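Local atomic coordinates of Endoglucanase(Endo-1,4-beta-glucanase)protein (Pseudomonas stutzeri, PDB entry 6R2J), a protein that probably hydrolyses beta-1,4-glycosidic bonds of cellulose-type glucans as a family 5 endoglucanase, and binds cellobiose in this crystal. Residues 38-44 against 82-87; 61-65 against 76-80. The contacts are given in a common frame with arbitrary orientation. Residues are numbered along the deposited sequence.

Contact 1. Residues 38-44 against 82-87; sequences YPEKKHF and KTLDLA
A salt bridge closes the exposed side: K82, extended with every chi trans, brings NZ to 2.9 Å from E40 OE1, the carboxylate reaching back through m, m rotamers. A water accepts from K82 NZ at 2.8 Å and lies 2.8 Å from P39 O, with E40 OE2 a weaker alternative for its protons. Deeper in, a second water spans P39 O and T83 OG1, 2.8 Å from each; T83 OG1 also bonds L79 O, one turn back. Residues 38-40 are extended, and E40 is the N-cap of helix 41-49, its N bonded to H43 ND1 at 3.1 Å. In this TIM barrel helices 41-49 and 74-89, which come after strands 14-18 and 54-59, are neighbours on the outer wall, and here the start of 41-49 meets 82-87. CA pairs are P39-T83 at 7.1 Å, K41-L86 at 6.1 Å and F44-A87 at 5.9 Å. F44 (chi1 m) points at the second helix: L86 CB lies over its face, 4.1 Å from the centroid, as a CH-pi contact, while F44 CE1 meets A87 CB at 3.7 Å. L86 CD1 reaches to 3.9 Å from K41 N, and the Y38 ring turns its edge to T83 OG1, 3.3 Å from CD2.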
loop_
_atom_site.group_PDB
_atom_site.type_symbol
_atom_site.label_atom_id
_atom_site.label_comp_id
_atom_site.label_asym_id
_atom_site.label_seq_id
_atom_site.Cartn_x
_atom_site.Cartn_y
_atom_site.Cartn_z
ATOM N N TYR A 38 -16.222 4.370 0.655
ATOM C CA TYR A 38 -15.442 4.825 -0.481
ATOM C C TYR A 38 -15.297 6.352 -0.475
ATOM O O TYR A 38 -16.183 7.082 -0.031
ATOM C CB TYR A 38 -16.122 4.342 -1.769
ATOM C CG TYR A 38 -15.638 2.964 -2.181
ATOM C CD1 TYR A 38 -16.074 1.832 -1.534
ATOM C CD2 TYR A 38 -14.710 2.810 -3.202
ATOM C CE1 TYR A 38 -15.621 0.576 -1.914
ATOM C CE2 TYR A 38 -14.239 1.561 -3.584
ATOM C CZ TYR A 38 -14.697 0.443 -2.953
ATOM O OH TYR A 38 -14.210 -0.794 -3.341
ATOM N N PRO A 39 -14.143 6.841 -0.904
ATOM C CA PRO A 39 -13.902 8.276 -0.872
ATOM C C PRO A 39 -14.689 8.990 -1.968
ATOM O O PRO A 39 -15.208 8.385 -2.914
ATOM C CB PRO A 39 -12.387 8.381 -1.090
ATOM C CG PRO A 39 -12.028 7.126 -1.889
ATOM C CD PRO A 39 -12.974 6.069 -1.391
ATOM N N GLU A 40 -14.758 10.312 -1.809
ATOM C CA GLU A 40 -15.440 11.220 -2.711
ATOM C C GLU A 40 -14.432 12.175 -3.334
ATOM O O GLU A 40 -13.254 12.199 -2.962
ATOM C CB GLU A 40 -16.502 12.012 -1.962
ATOM C CG GLU A 40 -17.570 11.131 -1.370
ATOM C CD GLU A 40 -18.474 10.511 -2.439
ATOM O OE1 GLU A 40 -18.319 10.828 -3.653
ATOM O OE2 GLU A 40 -19.361 9.719 -2.043
ATOM N N LYS A 41 -14.917 13.009 -4.260
ATOM C CA LYS A 41 -14.028 13.939 -4.948
ATOM C C LYS A 41 -13.284 14.849 -3.974
ATOM O O LYS A 41 -12.154 15.278 -4.266
ATOM C CB LYS A 41 -14.823 14.762 -5.954
ATOM C CG LYS A 41 -15.954 15.599 -5.355
ATOM C CD LYS A 41 -16.498 16.560 -6.436
ATOM C CE LYS A 41 -17.635 17.446 -5.929
ATOM N NZ LYS A 41 -18.886 16.646 -5.751
ATOM N N LYS A 42 -13.890 15.158 -2.821
ATOM C CA LYS A 42 -13.243 16.077 -1.884
ATOM C C LYS A 42 -11.911 15.521 -1.400
ATOM O O LYS A 42 -10.936 16.266 -1.236
ATOM C CB LYS A 42 -14.158 16.361 -0.701
ATOM C CG LYS A 42 -14.330 15.160 0.221
ATOM C CD LYS A 42 -15.299 15.445 1.365
ATOM C CE LYS A 42 -14.651 15.286 2.729
ATOM N NZ LYS A 42 -15.631 15.562 3.819
ATOM N N HIS A 43 -11.845 14.209 -1.172
ATOM C CA HIS A 43 -10.614 13.604 -0.686
ATOM C C HIS A 43 -9.504 13.716 -1.723
ATOM O O HIS A 43 -8.393 14.161 -1.418
ATOM C CB HIS A 43 -10.881 12.152 -0.270
ATOM C CG HIS A 43 -11.937 12.031 0.781
ATOM N ND1 HIS A 43 -13.187 11.512 0.529
ATOM C CD2 HIS A 43 -11.934 12.397 2.081
ATOM C CE1 HIS A 43 -13.896 11.531 1.642
ATOM N NE2 HIS A 43 -13.168 12.093 2.591
ATOM N N PHE A 44 -9.786 13.347 -2.959
ATOM C CA PHE A 44 -8.731 13.390 -3.962
ATOM C C PHE A 44 -8.282 14.816 -4.224
ATOM O O PHE A 44 -7.090 15.058 -4.440
ATOM C CB PHE A 44 -9.232 12.731 -5.224
ATOM C CG PHE A 44 -9.553 11.275 -5.036
ATOM C CD1 PHE A 44 -8.577 10.305 -5.238
ATOM C CD2 PHE A 44 -10.837 10.859 -4.621
ATOM C CE1 PHE A 44 -8.877 8.977 -5.080
ATOM C CE2 PHE A 44 -11.130 9.497 -4.449
ATOM C CZ PHE A 44 -10.158 8.569 -4.690
ATOM N N LYS A 82 -14.789 4.256 -10.014
ATOM C CA LYS A 82 -15.006 5.622 -9.574
ATOM C C LYS A 82 -13.768 6.149 -8.871
ATOM O O LYS A 82 -13.325 7.271 -9.136
ATOM C CB LYS A 82 -16.239 5.663 -8.650
ATOM C CG LYS A 82 -16.426 6.979 -7.905
ATOM C CD LYS A 82 -17.715 7.051 -7.073
ATOM C CE LYS A 82 -17.752 8.371 -6.291
ATOM N NZ LYS A 82 -18.887 8.493 -5.316
ATOM N N THR A 83 -13.198 5.340 -7.963
ATOM C CA THR A 83 -11.998 5.730 -7.223
ATOM C C THR A 83 -10.866 6.056 -8.191
ATOM O O THR A 83 -10.201 7.092 -8.063
ATOM C CB THR A 83 -11.617 4.593 -6.265
ATOM O OG1 THR A 83 -12.684 4.443 -5.300
ATOM C CG2 THR A 83 -10.282 4.867 -5.580
ATOM N N LEU A 84 -10.631 5.166 -9.162
ATOM C CA LEU A 84 -9.591 5.412 -10.154
ATOM C C LEU A 84 -9.926 6.630 -11.000
ATOM O O LEU A 84 -9.030 7.397 -11.364
ATOM C CB LEU A 84 -9.421 4.195 -11.057
ATOM C CG LEU A 84 -9.039 2.839 -10.478
ATOM C CD1 LEU A 84 -9.088 1.717 -11.518
ATOM C CD2 LEU A 84 -7.649 2.959 -9.864
ATOM N N ASP A 85 -11.209 6.822 -11.325
ATOM C CA ASP A 85 -11.606 7.980 -12.129
ATOM C C ASP A 85 -11.310 9.279 -11.403
ATOM O O ASP A 85 -10.802 10.242 -11.990
ATOM C CB ASP A 85 -13.102 7.928 -12.421
ATOM C CG ASP A 85 -13.467 6.917 -13.480
ATOM O OD1 ASP A 85 -12.595 6.586 -14.329
ATOM O OD2 ASP A 85 -14.644 6.461 -13.438
ATOM N N LEU A 86 -11.698 9.352 -10.125
ATOM C CA LEU A 86 -11.542 10.587 -9.361
ATOM C C LEU A 86 -10.073 10.871 -9.093
ATOM O O LEU A 86 -9.634 12.025 -9.173
ATOM C CB LEU A 86 -12.354 10.501 -8.058
ATOM C CG LEU A 86 -13.883 10.435 -8.233
ATOM C CD1 LEU A 86 -14.512 10.151 -6.909
ATOM C CD2 LEU A 86 -14.428 11.712 -8.825
ATOM N N ALA A 87 -9.287 9.822 -8.817
ATOM C CA ALA A 87 -7.840 9.995 -8.692
ATOM C C ALA A 87 -7.262 10.610 -9.957
ATOM O O ALA A 87 -6.555 11.626 -9.902
ATOM C CB ALA A 87 -7.157 8.659 -8.346
HETATM O O HOH W 1 -14.180 6.717 -4.849
HETATM O O HOH W 2 -17.809 7.250 -3.106
#

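Contact 2. Residues 61-65 against 76-80; sequences WERVQ and QIRLL
Q76 and V64 bury about 60 Å² each here, R63 some 40 Å². The V64-Q76 CA pair, 5.7 Å apart, sets the register between a short, weakly bonded helix of about 61-64 and the regular helix 74-89. The short helix follows strand 54-59, in the beta-to-alpha connection of a TIM barrel, and Q65 (phi/psi -140/102) leaves it extended. Q76 points at 61-65; its t, p rotamer folds the chain so that CG lies 3.6 Å from V64 CG1 and CD 3.7 Å from R63 CB, while Q76 CB sits 3.4 Å from R63 O. In the conformer given, V64 (chi1 m) also directs CG1 to L80 CD1 at 3.9 Å and, more loosely, to I77 CD1 at 4.4 Å. The polar ends look elsewhere: R63 bonds the carbonyls of F23, I27 and P29, and Q76 OE1 the hydroxyl of Y38. With no hydrogen bond between the segments, the fit rests on van der Waals contact, in which the carbon chains of two polar residues and the R63 carbonyl oxygen join the apolar side chains.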
loop_
_atom_site.group_PDB
_atom_site.type_symbol
_atom_site.label_atom_id
_atom_site.label_comp_id
_atom_site.label_asym_id
_atom_site.label_seq_id
_atom_site.Cartn_x
_atom_site.Cartn_y
_atom_site.Cartn_z
ATOM N N TRP A 61 -10.908 -8.808 -1.124
ATOM C CA TRP A 61 -11.362 -9.783 -2.113
ATOM C C TRP A 61 -12.822 -10.189 -1.866
ATOM O O TRP A 61 -13.620 -10.281 -2.811
ATOM C CB TRP A 61 -10.366 -10.954 -2.094
ATOM C CG TRP A 61 -10.605 -12.064 -3.028
ATOM C CD1 TRP A 61 -11.616 -12.197 -3.958
ATOM C CD2 TRP A 61 -9.818 -13.256 -3.109
ATOM N NE1 TRP A 61 -11.505 -13.411 -4.589
ATOM C CE2 TRP A 61 -10.404 -14.075 -4.102
ATOM C CE3 TRP A 61 -8.671 -13.714 -2.433
ATOM C CZ2 TRP A 61 -9.882 -15.311 -4.440
ATOM C CZ3 TRP A 61 -8.174 -14.953 -2.756
ATOM C CH2 TRP A 61 -8.787 -15.747 -3.747
ATOM N N GLU A 62 -13.206 -10.339 -0.591
ATOM C CA GLU A 62 -14.540 -10.812 -0.242
ATOM C C GLU A 62 -15.641 -9.874 -0.728
ATOM O O GLU A 62 -16.783 -10.306 -0.888
ATOM C CB GLU A 62 -14.619 -10.994 1.275
ATOM C CG GLU A 62 -13.781 -12.163 1.806
ATOM C CD GLU A 62 -12.333 -11.783 2.169
ATOM O OE1 GLU A 62 -11.900 -10.663 1.841
ATOM O OE2 GLU A 62 -11.618 -12.620 2.773
ATOM N N ARG A 63 -15.339 -8.610 -0.964
ATOM C CA ARG A 63 -16.345 -7.684 -1.451
ATOM C C ARG A 63 -16.367 -7.589 -2.970
ATOM O O ARG A 63 -17.387 -7.150 -3.513
ATOM C CB ARG A 63 -16.175 -6.311 -0.763
ATOM C CG ARG A 63 -16.569 -6.337 0.710
ATOM C CD ARG A 63 -16.220 -5.070 1.489
ATOM N NE ARG A 63 -16.678 -5.216 2.882
ATOM C CZ ARG A 63 -16.058 -4.753 3.973
ATOM N NH1 ARG A 63 -14.943 -4.065 3.879
ATOM N NH2 ARG A 63 -16.587 -4.962 5.180
ATOM N N VAL A 64 -15.259 -7.934 -3.654
ATOM C CA VAL A 64 -15.261 -8.001 -5.125
ATOM C C VAL A 64 -15.748 -9.361 -5.609
ATOM O O VAL A 64 -16.257 -9.467 -6.732
ATOM C CB VAL A 64 -13.932 -7.646 -5.836
ATOM C CG1 VAL A 64 -13.560 -6.182 -5.579
ATOM C CG2 VAL A 64 -12.833 -8.638 -5.445
ATOM N N GLN A 65 -15.561 -10.411 -4.801
ATOM C CA GLN A 65 -16.013 -11.763 -5.123
ATOM C C GLN A 65 -16.555 -12.388 -3.837
ATOM O O GLN A 65 -15.794 -12.855 -2.984
ATOM C CB GLN A 65 -14.891 -12.596 -5.733
ATOM C CG GLN A 65 -15.400 -13.889 -6.372
ATOM C CD GLN A 65 -14.307 -14.663 -7.082
ATOM O OE1 GLN A 65 -13.161 -14.651 -6.653
ATOM N NE2 GLN A 65 -14.648 -15.314 -8.186
ATOM N N GLN A 76 -19.159 -3.243 -6.686
ATOM C CA GLN A 76 -17.857 -3.027 -6.065
ATOM C C GLN A 76 -16.843 -2.625 -7.121
ATOM O O GLN A 76 -16.063 -1.682 -6.921
ATOM C CB GLN A 76 -17.443 -4.284 -5.290
ATOM C CG GLN A 76 -16.215 -4.099 -4.379
ATOM C CD GLN A 76 -16.495 -3.435 -3.017
ATOM O OE1 GLN A 76 -15.560 -2.993 -2.346
ATOM N NE2 GLN A 76 -17.779 -3.357 -2.616
ATOM N N ILE A 77 -16.893 -3.278 -8.278
ATOM C CA ILE A 77 -16.033 -2.871 -9.389
ATOM C C ILE A 77 -16.312 -1.416 -9.777
ATOM O O ILE A 77 -15.387 -0.619 -9.980
ATOM C CB ILE A 77 -16.192 -3.826 -10.593
ATOM C CG1 ILE A 77 -15.880 -5.282 -10.238
ATOM C CG2 ILE A 77 -15.300 -3.388 -11.769
ATOM C CD1 ILE A 77 -14.439 -5.536 -9.879
ATOM N N ARG A 78 -17.594 -1.065 -9.930
ATOM C CA ARG A 78 -18.006 0.309 -10.219
ATOM C C ARG A 78 -17.457 1.269 -9.164
ATOM O O ARG A 78 -16.989 2.365 -9.488
ATOM C CB ARG A 78 -19.549 0.320 -10.332
ATOM C CG ARG A 78 -20.247 1.664 -10.638
ATOM C CD ARG A 78 -21.797 1.671 -10.279
ATOM N NE ARG A 78 -22.086 1.042 -8.975
ATOM C CZ ARG A 78 -21.766 1.556 -7.783
ATOM N NH1 ARG A 78 -21.174 2.749 -7.693
ATOM N NH2 ARG A 78 -22.066 0.878 -6.676
ATOM N N LEU A 79 -17.434 0.845 -7.902
ATOM C CA LEU A 79 -16.918 1.719 -6.848
ATOM C C LEU A 79 -15.408 1.902 -6.974
ATOM O O LEU A 79 -14.886 3.000 -6.749
ATOM C CB LEU A 79 -17.271 1.118 -5.491
ATOM C CG LEU A 79 -18.701 1.296 -4.995
ATOM C CD1 LEU A 79 -18.995 0.299 -3.888
ATOM C CD2 LEU A 79 -18.872 2.755 -4.541
ATOM N N LEU A 80 -14.699 0.840 -7.343
ATOM C CA LEU A 80 -13.264 0.958 -7.579
ATOM C C LEU A 80 -12.975 1.784 -8.832
ATOM O O LEU A 80 -12.023 2.573 -8.857
ATOM C CB LEU A 80 -12.671 -0.440 -7.686
ATOM C CG LEU A 80 -12.538 -1.248 -6.398
ATOM C CD1 LEU A 80 -12.192 -2.719 -6.670
ATOM C CD2 LEU A 80 -11.493 -0.611 -5.558
#

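How the contacts relate
Both contacts use helix 74-89: contact 2 takes its first turns and contact 1 a part further on. Along the chain, contact 2 is nested inside the loop closed by contact 1. Their centres lie about 15 Å apart, each about 17 Å from the centre of the chain, yet they touch through Y38, whose OH is 2.8 Å from Q76 OE1, a probable hydrogen bond, and 3.5 Å from L80 CD2. F57 of strand 54-59 also packs against residues of both. The glycan pocket, with E144, W179 and H206 among its residues, draws on none of the four segments. Segment 61-65 follows the C-terminal end of strand 54-59, the barrel end that holds the active site in this family, whereas contact 1 joins two outer-wall helices.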